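Local coordinates for penicillin-binding protein activator LpoA (Escherichia coli, PDB 6DR3), which is an outer-membrane lipoprotein that activates PBP1a in peptidoglycan synthesis, stimulating its transpeptidase activity in vitro, this chain being its amino-terminal domain, at residues A16-Y21 / V45-T50. Sequence-based numbering, arbitrary orientation.
Sequences ADSAFY and VKEGKT
S18 in the first turn of helix 18-25 and E47 in the last turn of helix 30-47 face each other with their CA atoms 8.0 Å apart, and a Schellman motif at G48, with positive phi, turns the chain away just after the glutamate. E47 spans the gap with a chain extended beyond CG, and its carboxylate grips S18 with both oxygens. E47 OE2 accepts from the backbone N of S18 at 2.8 Å, a nearly straight bond. E47 OE1 takes the hydroxyl OG of S18 at 2.6 Å. Both donors arrive on the syn sides of their oxygens, 16° and 21° from the carboxylate plane, so the two bonds form a fork that restricts rotation of the group. With OG between the backbone N and the carbonyl carbon (chi1 59°), the hydroxyl sits close enough to the serine's N-H for one carboxylate to take both. D17, the N-cap, touches E47 through its methylene, CB to OE2 at 3.4 Å, and its OD1 caps F20 N at 3.0 Å. Its carboxylate thus heads away from the glutamate, leaving D17 OD1 5.2 Å from E47 OE2. S18 also rests on A43 and L44, tying this helix start to the preceding part of helix 30-47. The contact therefore joins two successive helices of a TPR-like, all-helical domain. Two acidic groups gather at the start of helix 18-25, each accepting from an N-H of its first turn; the helix dipole would probably favour their negative charge and offset their mutual repulsion.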
loop_
_atom_site.group_PDB
_atom_site.type_symbol
_atom_site.label_atom_id
_atom_site.label_comp_id
_atom_site.label_asym_id
_atom_site.label_seq_id
_atom_site.Cartn_x
_atom_site.Cartn_y
_atom_site.Cartn_z
ATOM N N ALA A 16 6.605 -14.378 8.544
ATOM C CA ALA A 16 6.902 -15.776 8.267
ATOM C C ALA A 16 5.964 -16.243 7.162
ATOM O O ALA A 16 5.024 -15.540 6.783
ATOM C CB ALA A 16 6.754 -16.647 9.522
ATOM N N ASP A 17 6.218 -17.438 6.639
ATOM C CA ASP A 17 5.387 -17.968 5.569
ATOM C C ASP A 17 4.246 -18.811 6.139
ATOM O O ASP A 17 4.172 -19.083 7.338
ATOM C CB ASP A 17 6.229 -18.783 4.584
ATOM C CG ASP A 17 6.914 -19.970 5.231
ATOM O OD1 ASP A 17 6.518 -20.368 6.345
ATOM O OD2 ASP A 17 7.861 -20.506 4.617
ATOM N N SER A 18 3.341 -19.226 5.249
ATOM C CA SER A 18 2.146 -19.943 5.685
ATOM C C SER A 18 2.501 -21.269 6.344
ATOM O O SER A 18 1.832 -21.698 7.291
ATOM C CB SER A 18 1.211 -20.169 4.499
ATOM O OG SER A 18 1.858 -20.906 3.477
ATOM N N ALA A 19 3.550 -21.938 5.858
ATOM C CA ALA A 19 3.952 -23.207 6.455
ATOM C C ALA A 19 4.258 -23.043 7.939
ATOM O O ALA A 19 3.856 -23.874 8.763
ATOM C CB ALA A 19 5.162 -23.774 5.713
ATOM N N PHE A 20 4.968 -21.972 8.300
ATOM C CA PHE A 20 5.262 -21.704 9.704
ATOM C C PHE A 20 3.981 -21.460 10.493
ATOM O O PHE A 20 3.755 -22.076 11.541
ATOM C CB PHE A 20 6.201 -20.501 9.807
ATOM C CG PHE A 20 6.559 -20.125 11.217
ATOM C CD1 PHE A 20 7.551 -20.806 11.900
ATOM C CD2 PHE A 20 5.914 -19.078 11.851
ATOM C CE1 PHE A 20 7.885 -20.454 13.196
ATOM C CE2 PHE A 20 6.245 -18.722 13.144
ATOM C CZ PHE A 20 7.232 -19.410 13.817
ATOM N N TYR A 21 3.126 -20.562 9.999
ATOM C CA TYR A 21 1.892 -20.239 10.709
ATOM C C TYR A 21 1.001 -21.465 10.863
ATOM O O TYR A 21 0.401 -21.674 11.924
ATOM C CB TYR A 21 1.140 -19.132 9.972
ATOM C CG TYR A 21 1.861 -17.801 9.928
ATOM C CD1 TYR A 21 2.624 -17.358 11.002
ATOM C CD2 TYR A 21 1.773 -16.984 8.811
ATOM C CE1 TYR A 21 3.277 -16.138 10.959
ATOM C CE2 TYR A 21 2.420 -15.765 8.760
ATOM C CZ TYR A 21 3.171 -15.346 9.833
ATOM O OH TYR A 21 3.815 -14.130 9.776
ATOM N N VAL A 45 -2.827 -15.965 1.187
ATOM C CA VAL A 45 -3.205 -14.994 0.163
ATOM C C VAL A 45 -1.960 -14.431 -0.510
ATOM O O VAL A 45 -1.862 -14.386 -1.743
ATOM C CB VAL A 45 -4.069 -13.874 0.776
ATOM C CG1 VAL A 45 -4.308 -12.748 -0.235
ATOM C CG2 VAL A 45 -5.392 -14.434 1.265
ATOM N N LYS A 46 -0.986 -13.995 0.292
ATOM C CA LYS A 46 0.230 -13.411 -0.264
ATOM C C LYS A 46 0.962 -14.390 -1.170
ATOM O O LYS A 46 1.576 -13.981 -2.161
ATOM C CB LYS A 46 1.152 -12.953 0.868
ATOM C CG LYS A 46 2.329 -12.103 0.412
ATOM C CD LYS A 46 3.142 -11.609 1.598
ATOM C CE LYS A 46 4.195 -10.600 1.171
ATOM N NZ LYS A 46 4.953 -10.054 2.331
ATOM N N GLU A 47 0.915 -15.681 -0.847
ATOM C CA GLU A 47 1.657 -16.683 -1.598
ATOM C C GLU A 47 0.921 -17.161 -2.843
ATOM O O GLU A 47 1.494 -17.926 -3.624
ATOM C CB GLU A 47 1.973 -17.871 -0.685
ATOM C CG GLU A 47 2.943 -17.517 0.433
ATOM C CD GLU A 47 3.003 -18.561 1.532
ATOM O OE1 GLU A 47 2.504 -19.687 1.322
ATOM O OE2 GLU A 47 3.551 -18.248 2.612
ATOM N N GLY A 48 -0.318 -16.727 -3.051
ATOM C CA GLY A 48 -1.094 -17.158 -4.196
ATOM C C GLY A 48 -1.907 -18.412 -3.974
ATOM O O GLY A 48 -2.442 -18.962 -4.945
ATOM N N LYS A 49 -2.015 -18.880 -2.732
ATOM C CA LYS A 49 -2.792 -20.074 -2.402
ATOM C C LYS A 49 -4.209 -19.651 -2.015
ATOM O O LYS A 49 -4.645 -19.760 -0.867
ATOM C CB LYS A 49 -2.113 -20.853 -1.283
ATOM C CG LYS A 49 -0.819 -21.541 -1.694
ATOM C CD LYS A 49 0.212 -21.499 -0.578
ATOM C CE LYS A 49 1.093 -22.737 -0.578
ATOM N NZ LYS A 49 1.681 -23.017 -1.909
ATOM N N THR A 50 -4.934 -19.155 -3.021
ATOM C CA THR A 50 -6.232 -18.539 -2.768
ATOM C C THR A 50 -7.245 -19.558 -2.260
ATOM O O THR A 50 -8.009 -19.269 -1.332
ATOM C CB THR A 50 -6.747 -17.859 -4.038
ATOM O OG1 THR A 50 -5.711 -17.042 -4.597
ATOM C CG2 THR A 50 -7.954 -16.984 -3.725
#